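Local coordinates for protein 2,3-dehydroadipyl-CoA hydratase (Escherichia coli, PDB 4FZW) that catalyses the reversible hydration of 2,3-dehydroadipyl-CoA to 3-hydroxyadipyl-CoA in phenylacetate degradation, as a member of the enoyl-CoA hydratase/isomerase family, at residues 18-23 / 61-66; 32-37 / 89-94; 52-57 / 192-197. One frame throughout, in Å; residues are numbered along the deposited sequence.

Contact 1. Residues 18-23 / 61-66; sequences LTLNRP and FFAAGA
Leu20, the last residue of strand 15-20, packs against the corner at Phe62, where the chain bends into strand 63-64 of the smaller sheet. Apolar packing comes first. One branch of the leucine, CD2, reaches CB of Ala63 at 4.4 Å, a loose touch between methyl groups. The other branch, CD1, stays just beyond contact with the phenyl ring, 4.7 Å from Phe62 CE1. The ring lies back along the main sheet because its CG stands anti to the backbone N (chi1 177°), and there it also meets Ile55.

A second kind of contact sets hydrocarbon against a backbone carbonyl. Leu20 CB is 4.0 Å from Phe62 O, and CD1 of the same leucine is 4.2 Å from that oxygen. The backbone of Leu20 points CB toward the corner, and the first torsion, with CG anti to the residue's own carbonyl carbon (chi1 -69°), then brings CD1 beside the oxygen as well.

Polar ties between the two segments run through a third party, Asn27. Its ND2 gives a hydrogen bond to Phe62 O and a weak one to Leu20 O, while its OD1 accepts from Arg22 N. One amide thus spans both segments, and Phe62 O has a donor although leucine carbons lie beside it.

In the crotonase fold, residues 61-66 correspond to the turn that in relatives contributes a backbone amide to the oxyanion hole, so the corner is probably close to the thioester-binding end of the active site. The chemistry is of two kinds: the thin, buried apolar touch against the bend is non-directional, and the hydrogen bonds linking the end of the strand to the corner pass through the Asn27 amide.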
loop_
_atom_site.group_PDB
_atom_site.type_symbol
_atom_site.label_atom_id
_atom_site.label_comp_id
_atom_site.label_asym_id
_atom_site.label_seq_id
_atom_site.Cartn_x
_atom_site.Cartn_y
_atom_site.Cartn_z
ATOM N N LEU B 18 14.857 22.015 -23.021
ATOM C CA LEU B 18 13.724 22.906 -22.898
ATOM C C LEU B 18 14.080 24.006 -21.911
ATOM O O LEU B 18 14.296 23.742 -20.719
ATOM C CB LEU B 18 12.479 22.137 -22.446
ATOM C CG LEU B 18 12.104 20.957 -23.356
ATOM C CD1 LEU B 18 10.941 20.158 -22.792
ATOM C CD2 LEU B 18 11.798 21.433 -24.789
ATOM N N THR B 19 14.168 25.231 -22.430
ATOM C CA THR B 19 14.514 26.387 -21.627
ATOM C C THR B 19 13.303 27.259 -21.330
ATOM O O THR B 19 12.727 27.846 -22.236
ATOM C CB THR B 19 15.555 27.275 -22.341
ATOM O OG1 THR B 19 16.665 26.476 -22.752
ATOM C CG2 THR B 19 16.031 28.398 -21.409
ATOM N N LEU B 20 12.921 27.351 -20.059
ATOM C CA LEU B 20 11.893 28.296 -19.661
ATOM C C LEU B 20 12.398 29.693 -19.948
ATOM O O LEU B 20 13.516 30.036 -19.603
ATOM C CB LEU B 20 11.502 28.116 -18.197
ATOM C CG LEU B 20 10.746 26.800 -17.961
ATOM C CD1 LEU B 20 11.651 25.769 -17.329
ATOM C CD2 LEU B 20 9.556 27.027 -17.078
ATOM N N ASN B 21 11.557 30.502 -20.573
ATOM C CA ASN B 21 11.965 31.800 -21.072
ATOM C C ASN B 21 10.875 32.868 -20.947
ATOM O O ASN B 21 10.342 33.349 -21.949
ATOM C CB ASN B 21 12.407 31.659 -22.526
ATOM C CG ASN B 21 12.983 32.938 -23.079
ATOM O OD1 ASN B 21 14.038 33.399 -22.644
ATOM N ND2 ASN B 21 12.303 33.510 -24.059
ATOM N N ARG B 22 10.530 33.206 -19.708
ATOM C CA ARG B 22 9.663 34.342 -19.408
ATOM C C ARG B 22 10.389 35.227 -18.404
ATOM O O ARG B 22 9.955 35.353 -17.255
ATOM C CB ARG B 22 8.352 33.884 -18.789
ATOM C CG ARG B 22 7.493 33.027 -19.671
ATOM C CD ARG B 22 6.164 32.769 -18.994
ATOM N NE ARG B 22 5.424 34.002 -18.756
ATOM C CZ ARG B 22 4.591 34.188 -17.738
ATOM N NH1 ARG B 22 4.399 33.228 -16.850
ATOM N NH2 ARG B 22 3.948 35.337 -17.601
ATOM N N PRO B 23 11.490 35.856 -18.844
ATOM C CA PRO B 23 12.409 36.620 -17.996
ATOM C C PRO B 23 11.655 37.650 -17.158
ATOM O O PRO B 23 11.845 37.733 -15.949
ATOM C CB PRO B 23 13.299 37.338 -19.013
ATOM C CG PRO B 23 13.183 36.529 -20.267
ATOM C CD PRO B 23 11.782 36.031 -20.276
ATOM N N PHE B 61 16.541 32.819 -12.616
ATOM C CA PHE B 61 15.387 31.983 -12.272
ATOM C C PHE B 61 15.307 30.669 -13.060
ATOM O O PHE B 61 15.650 30.594 -14.248
ATOM C CB PHE B 61 14.072 32.753 -12.447
ATOM C CG PHE B 61 13.899 33.920 -11.500
ATOM C CD1 PHE B 61 13.327 33.734 -10.252
ATOM C CD2 PHE B 61 14.270 35.207 -11.868
ATOM C CE1 PHE B 61 13.145 34.807 -9.378
ATOM C CE2 PHE B 61 14.086 36.275 -10.998
ATOM C CZ PHE B 61 13.524 36.071 -9.752
ATOM N N PHE B 62 14.875 29.628 -12.359
ATOM C CA PHE B 62 14.485 28.377 -12.987
ATOM C C PHE B 62 13.008 28.568 -13.287
ATOM O O PHE B 62 12.598 28.656 -14.438
ATOM C CB PHE B 62 14.705 27.193 -12.029
ATOM C CG PHE B 62 14.251 25.861 -12.587
ATOM C CD1 PHE B 62 15.002 25.203 -13.556
ATOM C CD2 PHE B 62 13.067 25.269 -12.146
ATOM C CE1 PHE B 62 14.576 23.979 -14.081
ATOM C CE2 PHE B 62 12.638 24.045 -12.663
ATOM C CZ PHE B 62 13.394 23.398 -13.626
ATOM N N ALA B 63 12.225 28.672 -12.223
ATOM C CA ALA B 63 10.845 29.111 -12.303
ATOM C C ALA B 63 10.443 29.602 -10.918
ATOM O O ALA B 63 10.521 28.867 -9.934
ATOM C CB ALA B 63 9.933 27.992 -12.766
ATOM N N ALA B 64 10.053 30.866 -10.840
ATOM C CA ALA B 64 9.636 31.453 -9.583
ATOM C C ALA B 64 8.118 31.389 -9.430
ATOM O O ALA B 64 7.423 32.399 -9.552
ATOM C CB ALA B 64 10.124 32.882 -9.495
ATOM N N GLY B 65 7.606 30.193 -9.167
ATOM C CA GLY B 65 6.182 30.012 -8.935
ATOM C C GLY B 65 5.341 29.827 -10.189
ATOM O O GLY B 65 5.794 29.272 -11.197
ATOM N N ALA B 66 4.092 30.281 -10.105
ATOM C CA ALA B 66 3.158 30.235 -11.227
ATOM C C ALA B 66 2.437 31.570 -11.345
ATOM O O ALA B 66 2.517 32.415 -10.447
ATOM C CB ALA B 66 2.158 29.121 -11.032
#

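Contact 2. Residues 32-37 / 89-94; sequences ALLMQL and ARLQAF
Leu91, the residue most buried here, pushes its two methyl groups between Leu34 and Leu37 on the neighbouring helix, joining helices 84-92 and 31-46 of the crotonase fold. The same leucine also touches Val38 and Leu41. Leu34, Leu37, Val38 and Leu41 therefore surround it in the i, i+3, i+4, i+7 pattern of a knobs-into-holes site, with Leu91 as the knob.

The two branches of Leu91 divide their contacts unequally. CD1 touches both leucines: it meets Leu34, a turn earlier than Leu37, at 4.0 Å from Leu34 CD1, the two side chains running at a slant to each other, and it lies 4.1 Å from Leu37 CD2. CD2 belongs to Leu37, lying 3.8 Å from Leu37 CG, and here the side chains stand roughly perpendicular. Leu91 is aimed into the interface by its backbone, whereas Leu34 and Leu37 leave their helix more tangentially. Both swing CG anti to the backbone N (chi1 -171° in Leu37), which carries their methyls over to the other helix.

Charge is kept to the margin: Arg90, one residue before the knob, makes a salt bridge through NE to Glu42 farther along helix 31-46. Leu34 also touches Leu87 and Trp88 of helix 84-92, and a glycerol, probably from the crystallisation liquor, lies about 5 Å from its side chain. The closest approach between the two segments is that of Leu37 CD2 to Leu91 CD2, 3.7 Å.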
loop_
_atom_site.group_PDB
_atom_site.type_symbol
_atom_site.label_atom_id
_atom_site.label_comp_id
_atom_site.label_asym_id
_atom_site.label_seq_id
_atom_site.Cartn_x
_atom_site.Cartn_y
_atom_site.Cartn_z
ATOM N N ALA B 32 -0.398 28.297 -20.299
ATOM C CA ALA B 32 0.093 28.087 -21.650
ATOM C C ALA B 32 1.483 27.472 -21.627
ATOM O O ALA B 32 1.747 26.563 -22.398
ATOM C CB ALA B 32 0.082 29.373 -22.427
ATOM N N LEU B 33 2.361 27.945 -20.735
ATOM C CA LEU B 33 3.736 27.431 -20.662
ATOM C C LEU B 33 3.733 25.964 -20.227
ATOM O O LEU B 33 4.293 25.083 -20.893
ATOM C CB LEU B 33 4.592 28.282 -19.726
ATOM C CG LEU B 33 6.086 27.937 -19.581
ATOM C CD1 LEU B 33 6.754 27.705 -20.932
ATOM C CD2 LEU B 33 6.831 29.006 -18.773
ATOM N N LEU B 34 3.070 25.708 -19.113
ATOM C CA LEU B 34 2.782 24.348 -18.704
ATOM C C LEU B 34 2.267 23.466 -19.851
ATOM O O LEU B 34 2.775 22.357 -20.052
ATOM C CB LEU B 34 1.748 24.367 -17.595
ATOM C CG LEU B 34 1.765 23.097 -16.767
ATOM C CD1 LEU B 34 3.147 22.952 -16.151
ATOM C CD2 LEU B 34 0.677 23.134 -15.709
ATOM N N MET B 35 1.261 23.931 -20.594
ATOM C CA MET B 35 0.696 23.109 -21.678
ATOM C C MET B 35 1.703 22.888 -22.811
ATOM O O MET B 35 1.786 21.798 -23.366
ATOM C CB MET B 35 -0.616 23.699 -22.223
ATOM C CG MET B 35 -1.138 23.019 -23.495
ATOM S SD MET B 35 -1.997 21.416 -23.287
ATOM C CE MET B 35 -3.545 21.962 -22.555
ATOM N N GLN B 36 2.475 23.921 -23.133
ATOM C CA GLN B 36 3.562 23.806 -24.099
ATOM C C GLN B 36 4.548 22.712 -23.692
ATOM O O GLN B 36 4.836 21.809 -24.483
ATOM C CB GLN B 36 4.295 25.153 -24.246
ATOM C CG GLN B 36 5.268 25.215 -25.409
ATOM C CD GLN B 36 4.594 24.901 -26.736
ATOM O OE1 GLN B 36 3.625 25.549 -27.120
ATOM N NE2 GLN B 36 5.110 23.910 -27.441
ATOM N N LEU B 37 5.060 22.819 -22.461
ATOM C CA LEU B 37 5.947 21.827 -21.861
ATOM C C LEU B 37 5.401 20.404 -21.998
ATOM O O LEU B 37 6.126 19.481 -22.390
ATOM C CB LEU B 37 6.176 22.164 -20.383
ATOM C CG LEU B 37 7.226 21.382 -19.597
ATOM C CD1 LEU B 37 8.600 21.716 -20.116
ATOM C CD2 LEU B 37 7.123 21.687 -18.111
ATOM N N ALA B 89 0.145 15.503 -14.333
ATOM C CA ALA B 89 0.224 14.036 -14.433
ATOM C C ALA B 89 0.731 13.613 -15.795
ATOM O O ALA B 89 1.354 12.567 -15.928
ATOM C CB ALA B 89 -1.119 13.355 -14.131
ATOM N N ARG B 90 0.469 14.419 -16.815
ATOM C CA ARG B 90 1.028 14.106 -18.126
ATOM C C ARG B 90 2.533 14.360 -18.164
ATOM O O ARG B 90 3.253 13.635 -18.841
ATOM C CB ARG B 90 0.304 14.850 -19.254
ATOM C CG ARG B 90 -1.067 14.268 -19.572
ATOM C CD ARG B 90 -1.963 15.288 -20.232
ATOM N NE ARG B 90 -1.604 15.491 -21.629
ATOM C CZ ARG B 90 -2.345 16.178 -22.487
ATOM N NH1 ARG B 90 -3.493 16.714 -22.084
ATOM N NH2 ARG B 90 -1.935 16.322 -23.738
ATOM N N LEU B 91 3.003 15.378 -17.439
ATOM C CA LEU B 91 4.458 15.638 -17.304
ATOM C C LEU B 91 5.167 14.450 -16.672
ATOM O O LEU B 91 6.183 13.979 -17.181
ATOM C CB LEU B 91 4.759 16.879 -16.450
ATOM C CG LEU B 91 4.324 18.276 -16.877
ATOM C CD1 LEU B 91 4.717 19.268 -15.796
ATOM C CD2 LEU B 91 4.937 18.650 -18.214
ATOM N N GLN B 92 4.607 13.984 -15.556
ATOM C CA GLN B 92 5.144 12.859 -14.812
ATOM C C GLN B 92 5.103 11.545 -15.583
ATOM O O GLN B 92 5.822 10.618 -15.258
ATOM C CB GLN B 92 4.382 12.686 -13.499
ATOM C CG GLN B 92 4.452 11.266 -12.966
ATOM C CD GLN B 92 3.853 11.133 -11.602
ATOM O OE1 GLN B 92 4.564 11.232 -10.587
ATOM N NE2 GLN B 92 2.530 10.898 -11.553
ATOM N N ALA B 93 4.257 11.463 -16.602
ATOM C CA ALA B 93 4.109 10.233 -17.362
ATOM C C ALA B 93 5.154 10.161 -18.470
ATOM O O ALA B 93 5.303 9.140 -19.144
ATOM C CB ALA B 93 2.685 10.122 -17.927
ATOM N N PHE B 94 5.895 11.247 -18.648
ATOM C CA PHE B 94 7.002 11.231 -19.585
ATOM C C PHE B 94 7.876 10.029 -19.238
ATOM O O PHE B 94 8.293 9.867 -18.097
ATOM C CB PHE B 94 7.789 12.544 -19.520
ATOM C CG PHE B 94 8.999 12.579 -20.428
ATOM C CD1 PHE B 94 8.853 12.625 -21.806
ATOM C CD2 PHE B 94 10.276 12.576 -19.905
ATOM C CE1 PHE B 94 9.961 12.662 -22.647
ATOM C CE2 PHE B 94 11.398 12.613 -20.748
ATOM C CZ PHE B 94 11.235 12.660 -22.121
#

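Contact 3. Residues 52-57 / 192-197; sequences VCVITG and QLASKM
Val52 and Ala194 meet where helix 186-197 lies on the main sheet of the crotonase fold, its segment antiparallel to strand 52-56 (168°, axes 8.4 Å apart). The first shell is almost all hydrocarbon. Ala194 CB fits between two valines on the same face of the strand, 3.4 Å from Val52 CG1 and 3.7 Å from Val54 CG2. Its small size lets the helix lie close. Val52 does more: CG1 stands anti to the backbone N (chi1 -176°) and faces Ala194, while CG2 lies 3.5 Å from Ala194 O.

One turn on, Met197 crosses Val52 at about a right angle, its bent end bringing CE onto the valine. An alanine in place of Val52 would probably leave this methionine methyl without its support and open a gap beside Ala194.

Farther out, Ile99 of the adjacent strand and Pro97 touch both Val52 and Met197, and Val15 flanks Ala194. The helix also touches a neighbouring subunit, Leu193 packing on Lys158 and Met197 on Ser162 of that chain. Met197 CE is equidistant from the two valine methyls, 3.5 Å from Val52 CG1 and from Val52 CG2.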
loop_
_atom_site.group_PDB
_atom_site.type_symbol
_atom_site.label_atom_id
_atom_site.label_comp_id
_atom_site.label_asym_id
_atom_site.label_seq_id
_atom_site.Cartn_x
_atom_site.Cartn_y
_atom_site.Cartn_z
ATOM N N VAL B 52 17.002 11.458 -23.719
ATOM C CA VAL B 52 16.948 12.223 -22.468
ATOM C C VAL B 52 16.438 13.645 -22.732
ATOM O O VAL B 52 16.641 14.206 -23.821
ATOM C CB VAL B 52 18.348 12.338 -21.803
ATOM C CG1 VAL B 52 18.239 13.049 -20.459
ATOM C CG2 VAL B 52 18.999 10.955 -21.641
ATOM N N CYS B 53 15.778 14.222 -21.731
ATOM C CA CYS B 53 15.459 15.639 -21.752
ATOM C C CYS B 53 16.212 16.360 -20.605
ATOM O O CYS B 53 16.601 15.735 -19.604
ATOM C CB CYS B 53 13.944 15.855 -21.685
ATOM S SG CYS B 53 13.350 17.566 -21.818
ATOM N N VAL B 54 16.458 17.656 -20.797
ATOM C CA VAL B 54 17.003 18.519 -19.769
ATOM C C VAL B 54 16.044 19.699 -19.727
ATOM O O VAL B 54 15.619 20.187 -20.787
ATOM C CB VAL B 54 18.428 19.033 -20.135
ATOM C CG1 VAL B 54 18.871 20.172 -19.220
ATOM C CG2 VAL B 54 19.428 17.902 -20.122
ATOM N N ILE B 55 15.708 20.166 -18.525
ATOM C CA ILE B 55 14.800 21.309 -18.361
ATOM C C ILE B 55 15.491 22.421 -17.563
ATOM O O ILE B 55 15.977 22.199 -16.462
ATOM C CB ILE B 55 13.469 20.887 -17.658
ATOM C CG1 ILE B 55 12.603 20.033 -18.591
ATOM C CG2 ILE B 55 12.675 22.096 -17.197
ATOM C CD1 ILE B 55 11.147 19.798 -18.062
ATOM N N THR B 56 15.507 23.627 -18.103
ATOM C CA THR B 56 16.217 24.705 -17.431
ATOM C C THR B 56 15.587 26.069 -17.626
ATOM O O THR B 56 14.774 26.270 -18.537
ATOM C CB THR B 56 17.694 24.798 -17.889
ATOM O OG1 THR B 56 18.418 25.619 -16.976
ATOM C CG2 THR B 56 17.804 25.418 -19.271
ATOM N N GLY B 57 15.969 27.006 -16.763
ATOM C CA GLY B 57 15.532 28.376 -16.920
ATOM C C GLY B 57 16.711 29.240 -17.322
ATOM O O GLY B 57 17.406 28.939 -18.307
ATOM N N GLN B 192 25.995 17.361 -20.030
ATOM C CA GLN B 192 26.989 16.277 -20.123
ATOM C C GLN B 192 26.464 15.004 -19.450
ATOM O O GLN B 192 26.706 13.883 -19.925
ATOM C CB GLN B 192 28.347 16.687 -19.546
ATOM N N LEU B 193 25.721 15.203 -18.359
ATOM C CA LEU B 193 25.034 14.133 -17.650
ATOM C C LEU B 193 23.975 13.434 -18.507
ATOM O O LEU B 193 23.839 12.209 -18.467
ATOM C CB LEU B 193 24.364 14.701 -16.407
ATOM C CG LEU B 193 23.677 13.692 -15.498
ATOM C CD1 LEU B 193 24.700 12.775 -14.856
ATOM C CD2 LEU B 193 22.888 14.442 -14.437
ATOM N N ALA B 194 23.221 14.207 -19.285
ATOM C CA ALA B 194 22.191 13.620 -20.151
ATOM C C ALA B 194 22.862 12.920 -21.309
ATOM O O ALA B 194 22.368 11.927 -21.787
ATOM C CB ALA B 194 21.240 14.678 -20.665
ATOM N N SER B 195 24.001 13.447 -21.755
ATOM C CA SER B 195 24.714 12.863 -22.885
ATOM C C SER B 195 25.267 11.510 -22.514
ATOM O O SER B 195 25.270 10.589 -23.328
ATOM C CB SER B 195 25.824 13.791 -23.365
ATOM O OG SER B 195 25.234 14.915 -23.980
ATOM N N LYS B 196 25.739 11.407 -21.278
ATOM C CA LYS B 196 26.194 10.147 -20.728
ATOM C C LYS B 196 25.026 9.155 -20.596
ATOM O O LYS B 196 25.153 7.977 -20.926
ATOM C CB LYS B 196 26.857 10.393 -19.371
ATOM C CG LYS B 196 26.993 9.139 -18.537
ATOM C CD LYS B 196 28.404 8.968 -18.024
ATOM C CE LYS B 196 28.748 10.044 -17.032
ATOM N NZ LYS B 196 30.116 9.838 -16.482
ATOM N N MET B 197 23.880 9.627 -20.127
ATOM C CA MET B 197 22.730 8.733 -20.054
ATOM C C MET B 197 22.299 8.299 -21.464
ATOM O O MET B 197 22.254 7.104 -21.746
ATOM C CB MET B 197 21.595 9.326 -19.212
ATOM C CG MET B 197 21.988 9.479 -17.739
ATOM S SD MET B 197 20.683 10.273 -16.812
ATOM C CE MET B 197 19.721 10.873 -18.191
#

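The three contacts are built around one sheet, two of them containing its strands. Strands 15-20 and 52-56 are neighbours in it, and contacts 1 and 3, with centres about 17 Å apart, are joined there by probable hydrogen bonds from Leu20 N to Thr56 O (2.6 Å) and Thr56 N to Leu18 O (2.9 Å). Contact 3 places a helix on one face; contact 2 lies on the other, where Leu37 CD1 meets Ile55 CD1 at 3.8 Å. Contacts 1 and 2, centres about 14 Å apart, join where Leu33 CD2 packs on Leu20 CD2 (3.8 Å). Contact 1 is probably nearest the catalytic chemistry, whereas contact 3 lies toward a subunit interface.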